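Local atomic coordinates of AlbC (Streptomyces noursei, PDB entry 3OQV), a protein that catalyses the ATP-independent formation of cyclo(L-phenylalanyl-L-leucyl) from two aminoacyl-tRNAs, as a step in the biosynthesis of the antibacterial albonoursin. Residues 198-204 against 225-231; 62-68 against 114-120. All coordinates share one frame. Numbering follows the deposited sequence.

Interactions 1 and 2 build the two flanks of one five-stranded parallel sheet, the Rossmann-type core of the enzyme. Each pairs an edge strand (225-229 or 114-118) with an inner one, and strand 29-37 runs between the two inner strands, so the contacts do not touch: their centres lie about 16 Å apart and their nearest atoms about 7 Å. Both are partly buried, though only interaction 1 includes exposed residues, I204 and R231. Its cross-strand side-chain contacts are mainly apolar and aromatic; interaction 2 adds a salt-bridge network and carboxylate bonds to a helix start. In both, waters bridge polar side chains and backbone. L200 and V67 bring both close to the bound dithiane diol.

Interaction 1: 198-204 against 225-231; sequences SVLCYHI and QAYVVVR
Segments 198-204 and 225-231 run side by side in extended conformation, strands 198-202 and 225-229 being parallel, with axes 4.4 Å apart at closest and crossing at -30°, the twist of a Rossmann-fold sheet. S198 pairs with Q225, V199 with A226, L200 with Y227, C201 with V228 and Y202 with V229, at CA-CA distances of 4.6 to 5.2 Å. Five backbone hydrogen bonds set this register: A226 N to S198 O, V228 N to L200 O and V230 N to Y202 O, each 2.8 Å, L200 N to A226 O at 2.8 Å and Y202 N to V228 O at 3.1 Å. Strand 225-229 is the sheet edge; 198-202 also bonds to strand 29-37.

V199, A226, C201 and V228 share one face. Beta-branched valines suit extended backbone, and V199 CG1 meets V228 CG2 at 3.3 Å. Beyond them V230, packed against L51 and W54 of helix 45-58, places CG2 3.9 Å from C201 CB. The opposite face carries S198, L200, Y202, Q225, Y227 and V229. L200, essential for the specificity of the synthase, is t at chi1, and its side chain comes within about 4 Å of the bound dithiane diol; its CB lies 3.9 Å from Y227 CD1, while Y227 OH bonds to F186 O. Y202, probably a substrate-binding residue, takes the p rotamer, folding its ring across the neighbouring strand; V229 CA makes a CH-pi contact 3.8 Å from the ring centroid. A water at the phenol end links Y202 OH (3.1 Å), Y227 O (2.6 Å) and V229 N (3.2 Å).

Interaction 2: 62-68 against 114-120; sequences TDVVYVD and FRVRSLS
F114, the first residue of segment 114-120, sets CD1 3.9 Å from T62 CB, and its side chain touches L52 of helix 45-58. Next, R115, paired with D63, bonds through N to T62 O (3.0 Å), and R115 O receives V64 N (2.8 Å). The long R115 side chain, t at chi1, brings NE 2.6 Å from D63 OD1 and NH2 2.9 Å from D63 OD2. V116, paired with V64, packs CG2 3.8 Å from V64 CB, and helix 82-107 covers it with apolar side chains. These are parallel strands of a Rossmann-type sheet, axes 4.6 Å apart and crossing at -21°, with 114-118 at the edge. R117 pairs with V65; R117 N bonds to V64 O (2.9 Å) and R117 O accepts Y66 N (3.1 Å); its NH2, 3.0 Å from D63 OD1, completes a salt-bridge network in which one carboxylate, also bonded to H31, offsets two arginines. S118, paired with Y66, puts CB over the p-rotamer Y66 ring, 3.9 Å from the centroid, and as N-cap bonds through OG to E121 N. L119 opens the helix: its N bonds to Y66 O (2.9 Å), and CD2 lies 3.9 Å from CG1 of V67, a dithiane-diol pocket residue. At S120, N reaches D68 OD1 (3.0 Å) and OG donates to D68 OD2 (2.7 Å).

Interaction 1: 198-204 against 225-231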
ATOM      1  N   SER A 198      14.271   3.972  -2.649  1.00 24.35           N
ATOM      2  CA  SER A 198      13.027   3.361  -3.113  1.00 24.63           C
ATOM      3  C   SER A 198      12.005   4.433  -3.454  1.00 25.61           C
ATOM      4  O   SER A 198      11.853   5.422  -2.730  1.00 26.38           O
ATOM      5  CB  SER A 198      12.458   2.404  -2.066  1.00 23.44           C
ATOM      6  OG  SER A 198      11.290   1.752  -2.564  1.00 24.81           O
ATOM      7  N   VAL A 199      11.351   4.262  -4.593  1.00 22.75           N
ATOM      8  CA  VAL A 199      10.290   5.163  -5.000  1.00 24.91           C
ATOM      9  C   VAL A 199       8.946   4.482  -4.789  1.00 22.82           C
ATOM     10  O   VAL A 199       8.656   3.463  -5.400  1.00 23.84           O
ATOM     11  CB  VAL A 199      10.448   5.563  -6.475  1.00 25.75           C
ATOM     12  CG1 VAL A 199       9.164   6.205  -7.003  1.00 25.99           C
ATOM     13  CG2 VAL A 199      11.645   6.515  -6.633  1.00 29.39           C
ATOM     14  N   LEU A 200       8.159   5.022  -3.869  1.00 21.66           N
ATOM     15  CA  LEU A 200       6.784   4.606  -3.702  1.00 20.91           C
ATOM     16  C   LEU A 200       5.886   5.255  -4.768  1.00 23.36           C
ATOM     17  O   LEU A 200       5.730   6.491  -4.803  1.00 22.04           O
ATOM     18  CB  LEU A 200       6.320   4.989  -2.281  1.00 20.98           C
ATOM     19  CG  LEU A 200       4.974   4.447  -1.812  1.00 28.26           C
ATOM     20  CD1 LEU A 200       4.902   4.509  -0.293  1.00 31.37           C
ATOM     21  CD2 LEU A 200       3.830   5.250  -2.430  1.00 28.45           C
ATOM     22  N   CYS A 201       5.311   4.436  -5.653  1.00 24.94           N
ATOM     23  CA  CYS A 201       4.421   4.957  -6.689  1.00 27.79           C
ATOM     24  C   CYS A 201       3.004   5.046  -6.152  1.00 28.64           C
ATOM     25  O   CYS A 201       2.479   4.070  -5.619  1.00 27.75           O
ATOM     26  CB  CYS A 201       4.440   4.053  -7.921  1.00 28.98           C
ATOM     27  SG  CYS A 201       6.096   3.706  -8.531  1.00 33.80           S
ATOM     28  N   TYR A 202       2.413   6.236  -6.215  1.00 23.74           N
ATOM     29  CA  TYR A 202       1.068   6.419  -5.686  1.00 24.90           C
ATOM     30  C   TYR A 202       0.175   7.155  -6.692  1.00 25.20           C
ATOM     31  O   TYR A 202       0.654   7.952  -7.495  1.00 22.69           O
ATOM     32  CB  TYR A 202       1.103   7.153  -4.346  1.00 20.61           C
ATOM     33  CG  TYR A 202       1.528   8.610  -4.454  1.00 27.64           C
ATOM     34  CD1 TYR A 202       0.579   9.623  -4.548  1.00 25.58           C
ATOM     35  CD2 TYR A 202       2.877   8.967  -4.425  1.00 21.40           C
ATOM     36  CE1 TYR A 202       0.952  10.962  -4.647  1.00 23.50           C
ATOM     37  CE2 TYR A 202       3.275  10.317  -4.528  1.00 20.85           C
ATOM     38  CZ  TYR A 202       2.296  11.300  -4.622  1.00 27.36           C
ATOM     39  OH  TYR A 202       2.643  12.618  -4.755  1.00 27.05           O
ATOM     40  N   HIS A 203      -1.125   6.899  -6.616  1.00 28.25           N
ATOM     41  CA  HIS A 203      -2.117   7.661  -7.387  1.00 28.60           C
ATOM     42  C   HIS A 203      -2.709   8.783  -6.534  1.00 26.69           C
ATOM     43  O   HIS A 203      -2.693   8.698  -5.306  1.00 25.56           O
ATOM     44  CB  HIS A 203      -3.218   6.712  -7.874  1.00 33.48           C
ATOM     45  CG  HIS A 203      -2.708   5.595  -8.737  1.00 37.94           C
ATOM     46  ND1 HIS A 203      -2.339   4.367  -8.230  1.00 47.02           N
ATOM     47  CD2 HIS A 203      -2.493   5.528 -10.073  1.00 48.78           C
ATOM     48  CE1 HIS A 203      -1.930   3.588  -9.216  1.00 46.16           C
ATOM     49  NE2 HIS A 203      -2.022   4.265 -10.346  1.00 49.02           N
ATOM     50  N   ILE A 204      -3.167   9.855  -7.175  1.00 30.87           N
ATOM     51  CA  ILE A 204      -3.802  10.962  -6.450  1.00 34.88           C
ATOM     52  C   ILE A 204      -5.050  10.489  -5.722  1.00 36.37           C
ATOM     53  O   ILE A 204      -5.704   9.538  -6.147  1.00 35.89           O
ATOM     54  CB  ILE A 204      -4.177  12.160  -7.381  1.00 35.58           C
ATOM     55  CG1 ILE A 204      -5.358  11.801  -8.289  1.00 36.25           C
ATOM     56  CG2 ILE A 204      -2.965  12.628  -8.197  1.00 37.77           C
ATOM     57  CD1 ILE A 204      -5.805  12.929  -9.215  1.00 35.77           C
ATOM     58  N   GLN A 225      14.101   7.332   0.699  1.00 26.07           N
ATOM     59  CA  GLN A 225      12.664   7.127   0.484  1.00 26.05           C
ATOM     60  C   GLN A 225      12.122   8.249  -0.389  1.00 26.36           C
ATOM     61  O   GLN A 225      12.300   9.409  -0.066  1.00 25.18           O
ATOM     62  CB  GLN A 225      11.903   7.089   1.810  1.00 24.22           C
ATOM     63  CG  GLN A 225      10.390   6.864   1.637  1.00 25.98           C
ATOM     64  CD  GLN A 225      10.062   5.468   1.137  1.00 28.04           C
ATOM     65  OE1 GLN A 225      10.309   4.480   1.827  1.00 34.88           O
ATOM     66  NE2 GLN A 225       9.528   5.377  -0.077  1.00 26.35           N
ATOM     67  N   ALA A 226      11.443   7.905  -1.484  1.00 26.09           N
ATOM     68  CA  ALA A 226      10.783   8.918  -2.316  1.00 22.51           C
ATOM     69  C   ALA A 226       9.351   8.497  -2.653  1.00 23.66           C
ATOM     70  O   ALA A 226       8.972   7.339  -2.461  1.00 21.09           O
ATOM     71  CB  ALA A 226      11.567   9.143  -3.579  1.00 24.91           C
ATOM     72  N   TYR A 227       8.551   9.457  -3.110  1.00 21.62           N
ATOM     73  CA  TYR A 227       7.130   9.231  -3.369  1.00 20.36           C
ATOM     74  C   TYR A 227       6.786   9.889  -4.702  1.00 23.48           C
ATOM     75  O   TYR A 227       6.803  11.119  -4.809  1.00 25.19           O
ATOM     76  CB  TYR A 227       6.281   9.879  -2.276  1.00 22.01           C
ATOM     77  CG  TYR A 227       6.670   9.526  -0.864  1.00 21.26           C
ATOM     78  CD1 TYR A 227       6.188   8.365  -0.263  1.00 20.37           C
ATOM     79  CD2 TYR A 227       7.523  10.345  -0.133  1.00 28.91           C
ATOM     80  CE1 TYR A 227       6.526   8.048   1.039  1.00 24.90           C
ATOM     81  CE2 TYR A 227       7.870  10.034   1.175  1.00 30.54           C
ATOM     82  CZ  TYR A 227       7.369   8.880   1.750  1.00 27.82           C
ATOM     83  OH  TYR A 227       7.697   8.560   3.044  1.00 24.98           O
ATOM     84  N   VAL A 228       6.491   9.078  -5.715  1.00 21.27           N
ATOM     85  CA  VAL A 228       6.344   9.586  -7.073  1.00 22.24           C
ATOM     86  C   VAL A 228       4.909   9.383  -7.527  1.00 25.50           C
ATOM     87  O   VAL A 228       4.390   8.258  -7.468  1.00 25.60           O
ATOM     88  CB  VAL A 228       7.318   8.900  -8.039  1.00 19.03           C
ATOM     89  CG1 VAL A 228       6.986   9.228  -9.481  1.00 22.86           C
ATOM     90  CG2 VAL A 228       8.762   9.361  -7.731  1.00 22.57           C
ATOM     91  N   VAL A 229       4.222  10.486  -7.816  1.00 27.18           N
ATOM     92  CA  VAL A 229       2.820  10.401  -8.231  1.00 27.31           C
ATOM     93  C   VAL A 229       2.725   9.846  -9.647  1.00 27.13           C
ATOM     94  O   VAL A 229       3.506  10.209 -10.518  1.00 24.48           O
ATOM     95  CB  VAL A 229       2.075  11.756  -8.122  1.00 27.73           C
ATOM     96  CG1 VAL A 229       2.693  12.814  -9.051  1.00 27.30           C
ATOM     97  CG2 VAL A 229       0.583  11.563  -8.422  1.00 28.32           C
ATOM     98  N   VAL A 230       1.844   8.876  -9.845  1.00 26.37           N
ATOM     99  CA  VAL A 230       1.696   8.293 -11.166  1.00 30.68           C
ATOM    100  C   VAL A 230       0.315   8.651 -11.706  1.00 30.86           C
ATOM    101  O   VAL A 230      -0.693   8.365 -11.069  1.00 30.63           O
ATOM    102  CB  VAL A 230       1.895   6.762 -11.112  1.00 33.13           C
ATOM    103  CG1 VAL A 230       1.431   6.128 -12.396  1.00 41.04           C
ATOM    104  CG2 VAL A 230       3.372   6.437 -10.851  1.00 32.36           C
ATOM    105  N   ARG A 231       0.276   9.360 -12.830  1.00 28.72           N
ATOM    106  CA  ARG A 231      -0.999   9.781 -13.404  1.00 33.71           C
ATOM    107  C   ARG A 231      -1.242   9.050 -14.721  1.00 34.49           C
ATOM    108  O   ARG A 231      -0.368   9.026 -15.591  1.00 34.44           O
ATOM    109  CB  ARG A 231      -1.020  11.303 -13.603  1.00 35.96           C
ATOM    110  CG  ARG A 231      -0.751  12.116 -12.328  1.00 30.89           C
ATOM    111  CD  ARG A 231      -0.984  13.611 -12.566  1.00 35.80           C
ATOM    112  NE  ARG A 231      -0.622  14.442 -11.417  1.00 33.76           N
ATOM    113  CZ  ARG A 231       0.535  15.094 -11.306  1.00 34.20           C
ATOM    114  NH1 ARG A 231       1.458  14.958 -12.244  1.00 37.01           N
ATOM    115  NH2 ARG A 231       0.778  15.870 -10.254  1.00 32.06           N
TER
HETATM  116  O   HOH W   1       8.963   2.910  -1.660  1.00 21.30           O
HETATM  117  O   HOH W   2       5.381  12.922  -6.090  1.00 21.92           O
HETATM  118  O   HOH W   3      -3.001   9.709 -10.069  1.00 29.83           O

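Interaction 2: 62-68 against 114-120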
ATOM      1  N   THR A  62      11.707  -3.928  -8.736  1.00 30.34           N
ATOM      2  CA  THR A  62      10.376  -3.433  -8.380  1.00 30.58           C
ATOM      3  C   THR A  62       9.708  -4.452  -7.474  1.00 31.98           C
ATOM      4  O   THR A  62       9.713  -5.651  -7.784  1.00 32.21           O
ATOM      5  CB  THR A  62       9.484  -3.231  -9.627  1.00 32.95           C
ATOM      6  OG1 THR A  62       9.979  -2.141 -10.404  1.00 34.16           O
ATOM      7  CG2 THR A  62       8.047  -2.906  -9.214  1.00 29.92           C
ATOM      8  N   ASP A  63       9.226  -4.004  -6.316  1.00 27.60           N
ATOM      9  CA  ASP A  63       8.364  -4.854  -5.502  1.00 27.87           C
ATOM     10  C   ASP A  63       6.912  -4.474  -5.693  1.00 26.90           C
ATOM     11  O   ASP A  63       6.581  -3.296  -5.776  1.00 25.26           O
ATOM     12  CB  ASP A  63       8.747  -4.775  -4.026  1.00 26.25           C
ATOM     13  CG  ASP A  63       9.932  -5.670  -3.693  1.00 34.22           C
ATOM     14  OD1 ASP A  63       9.711  -6.825  -3.274  1.00 33.89           O
ATOM     15  OD2 ASP A  63      11.081  -5.230  -3.899  1.00 33.43           O
ATOM     16  N   VAL A  64       6.062  -5.482  -5.843  1.00 25.05           N
ATOM     17  CA  VAL A  64       4.621  -5.273  -5.866  1.00 23.70           C
ATOM     18  C   VAL A  64       4.043  -5.929  -4.622  1.00 23.92           C
ATOM     19  O   VAL A  64       4.284  -7.119  -4.358  1.00 27.41           O
ATOM     20  CB  VAL A  64       3.960  -5.900  -7.104  1.00 25.03           C
ATOM     21  CG1 VAL A  64       2.486  -5.549  -7.138  1.00 23.61           C
ATOM     22  CG2 VAL A  64       4.641  -5.435  -8.368  1.00 27.87           C
ATOM     23  N   VAL A  65       3.403  -5.124  -3.789  1.00 22.57           N
ATOM     24  CA  VAL A  65       2.873  -5.621  -2.536  1.00 21.98           C
ATOM     25  C   VAL A  65       1.382  -5.367  -2.541  1.00 24.87           C
ATOM     26  O   VAL A  65       0.931  -4.232  -2.686  1.00 24.24           O
ATOM     27  CB  VAL A  65       3.539  -4.953  -1.325  1.00 22.22           C
ATOM     28  CG1 VAL A  65       2.971  -5.497  -0.016  1.00 19.89           C
ATOM     29  CG2 VAL A  65       5.065  -5.163  -1.386  1.00 22.83           C
ATOM     30  N   TYR A  66       0.608  -6.440  -2.429  1.00 22.16           N
ATOM     31  CA  TYR A  66      -0.820  -6.280  -2.280  1.00 24.49           C
ATOM     32  C   TYR A  66      -1.255  -6.449  -0.823  1.00 22.92           C
ATOM     33  O   TYR A  66      -0.702  -7.263  -0.081  1.00 21.16           O
ATOM     34  CB  TYR A  66      -1.576  -7.210  -3.229  1.00 24.69           C
ATOM     35  CG  TYR A  66      -1.418  -8.681  -2.943  1.00 27.13           C
ATOM     36  CD1 TYR A  66      -2.368  -9.357  -2.178  1.00 28.94           C
ATOM     37  CD2 TYR A  66      -0.398  -9.420  -3.532  1.00 25.78           C
ATOM     38  CE1 TYR A  66      -2.272 -10.712  -1.944  1.00 30.09           C
ATOM     39  CE2 TYR A  66      -0.306 -10.808  -3.320  1.00 28.45           C
ATOM     40  CZ  TYR A  66      -1.253 -11.435  -2.523  1.00 29.44           C
ATOM     41  OH  TYR A  66      -1.194 -12.790  -2.277  1.00 33.99           O
ATOM     42  N   VAL A  67      -2.123  -5.554  -0.375  1.00 25.29           N
ATOM     43  CA  VAL A  67      -2.399  -5.430   1.053  1.00 25.61           C
ATOM     44  C   VAL A  67      -3.574  -6.329   1.427  1.00 28.14           C
ATOM     45  O   VAL A  67      -4.724  -6.037   1.104  1.00 29.45           O
ATOM     46  CB  VAL A  67      -2.722  -3.986   1.427  1.00 26.25           C
ATOM     47  CG1 VAL A  67      -2.878  -3.865   2.945  1.00 26.70           C
ATOM     48  CG2 VAL A  67      -1.618  -3.069   0.929  1.00 31.12           C
ATOM     49  N   ASP A  68      -3.265  -7.434   2.090  1.00 26.71           N
ATOM     50  CA  ASP A  68      -4.246  -8.471   2.373  1.00 28.67           C
ATOM     51  C   ASP A  68      -4.589  -8.493   3.861  1.00 29.51           C
ATOM     52  O   ASP A  68      -5.396  -9.303   4.298  1.00 32.51           O
ATOM     53  CB  ASP A  68      -3.746  -9.846   1.901  1.00 27.92           C
ATOM     54  CG  ASP A  68      -2.433 -10.264   2.559  1.00 32.62           C
ATOM     55  OD1 ASP A  68      -1.599  -9.391   2.888  1.00 29.12           O
ATOM     56  OD2 ASP A  68      -2.218 -11.485   2.709  1.00 30.15           O
ATOM     57  N   PHE A 114       9.530  -8.700 -11.596  1.00 33.92           N
ATOM     58  CA  PHE A 114       8.788  -8.121 -10.492  1.00 30.59           C
ATOM     59  C   PHE A 114       8.783  -9.092  -9.327  1.00 31.71           C
ATOM     60  O   PHE A 114       8.634 -10.292  -9.521  1.00 32.63           O
ATOM     61  CB  PHE A 114       7.357  -7.808 -10.944  1.00 33.47           C
ATOM     62  CG  PHE A 114       7.295  -6.905 -12.144  1.00 31.26           C
ATOM     63  CD1 PHE A 114       7.502  -5.536 -12.002  1.00 36.22           C
ATOM     64  CD2 PHE A 114       7.187  -7.437 -13.426  1.00 35.08           C
ATOM     65  CE1 PHE A 114       7.509  -4.698 -13.116  1.00 36.97           C
ATOM     66  CE2 PHE A 114       7.201  -6.610 -14.547  1.00 37.89           C
ATOM     67  CZ  PHE A 114       7.375  -5.240 -14.391  1.00 35.75           C
ATOM     68  N   ARG A 115       9.004  -8.587  -8.121  1.00 30.42           N
ATOM     69  CA  ARG A 115       8.797  -9.402  -6.931  1.00 29.94           C
ATOM     70  C   ARG A 115       7.465  -9.071  -6.294  1.00 30.84           C
ATOM     71  O   ARG A 115       7.280  -7.982  -5.767  1.00 27.89           O
ATOM     72  CB  ARG A 115       9.925  -9.215  -5.917  1.00 31.75           C
ATOM     73  CG  ARG A 115       9.783 -10.104  -4.688  1.00 34.53           C
ATOM     74  CD  ARG A 115      11.054 -10.093  -3.856  1.00 47.43           C
ATOM     75  NE  ARG A 115      11.412  -8.742  -3.432  1.00 49.95           N
ATOM     76  CZ  ARG A 115      12.624  -8.378  -3.015  1.00 52.21           C
ATOM     77  NH1 ARG A 115      13.606  -9.268  -2.959  1.00 54.83           N
ATOM     78  NH2 ARG A 115      12.856  -7.122  -2.655  1.00 45.45           N
ATOM     79  N   VAL A 116       6.529 -10.011  -6.371  1.00 29.07           N
ATOM     80  CA  VAL A 116       5.150  -9.752  -5.968  1.00 29.16           C
ATOM     81  C   VAL A 116       4.829 -10.566  -4.734  1.00 27.19           C
ATOM     82  O   VAL A 116       4.950 -11.790  -4.749  1.00 26.44           O
ATOM     83  CB  VAL A 116       4.172 -10.141  -7.080  1.00 28.68           C
ATOM     84  CG1 VAL A 116       2.737  -9.869  -6.661  1.00 31.97           C
ATOM     85  CG2 VAL A 116       4.522  -9.423  -8.378  1.00 28.97           C
ATOM     86  N   ARG A 117       4.493  -9.884  -3.645  1.00 24.98           N
ATOM     87  CA  ARG A 117       4.188 -10.552  -2.385  1.00 25.85           C
ATOM     88  C   ARG A 117       2.970  -9.905  -1.744  1.00 28.44           C
ATOM     89  O   ARG A 117       2.696  -8.724  -1.978  1.00 28.71           O
ATOM     90  CB  ARG A 117       5.388 -10.475  -1.436  1.00 27.34           C
ATOM     91  CG  ARG A 117       6.620 -11.242  -1.929  1.00 28.02           C
ATOM     92  CD  ARG A 117       7.767 -11.119  -0.943  1.00 26.13           C
ATOM     93  NE  ARG A 117       8.424  -9.833  -1.092  1.00 26.98           N
ATOM     94  CZ  ARG A 117       9.557  -9.494  -0.495  1.00 29.45           C
ATOM     95  NH1 ARG A 117      10.113 -10.313   0.384  1.00 27.43           N
ATOM     96  NH2 ARG A 117      10.070  -8.283  -0.694  1.00 28.29           N
ATOM     97  N   SER A 118       2.245 -10.664  -0.923  1.00 27.33           N
ATOM     98  CA  SER A 118       1.250 -10.082  -0.023  1.00 25.64           C
ATOM     99  C   SER A 118       1.937  -9.331   1.115  1.00 24.65           C
ATOM    100  O   SER A 118       3.066  -9.653   1.473  1.00 24.06           O
ATOM    101  CB  SER A 118       0.376 -11.182   0.574  1.00 23.96           C
ATOM    102  OG  SER A 118       1.166 -12.059   1.365  1.00 26.55           O
ATOM    103  N   LEU A 119       1.243  -8.368   1.718  1.00 25.52           N
ATOM    104  CA  LEU A 119       1.775  -7.712   2.922  1.00 26.19           C
ATOM    105  C   LEU A 119       1.970  -8.729   4.051  1.00 25.37           C
ATOM    106  O   LEU A 119       2.982  -8.711   4.750  1.00 24.33           O
ATOM    107  CB  LEU A 119       0.880  -6.558   3.378  1.00 24.45           C
ATOM    108  CG  LEU A 119       1.373  -5.697   4.560  1.00 28.00           C
ATOM    109  CD1 LEU A 119       2.820  -5.209   4.358  1.00 21.47           C
ATOM    110  CD2 LEU A 119       0.458  -4.499   4.761  1.00 24.94           C
ATOM    111  N   SER A 120       1.044  -9.673   4.176  1.00 25.57           N
ATOM    112  CA  SER A 120       1.154 -10.660   5.238  1.00 23.73           C
ATOM    113  C   SER A 120       2.417 -11.515   5.121  1.00 24.88           C
ATOM    114  O   SER A 120       3.070 -11.770   6.122  1.00 27.70           O
ATOM    115  CB  SER A 120      -0.119 -11.525   5.348  1.00 26.47           C
ATOM    116  OG  SER A 120      -0.212 -12.418   4.264  1.00 27.15           O
TER
HETATM  117  O   HOH W   4       7.280  -7.647  -2.874  1.00 22.03           O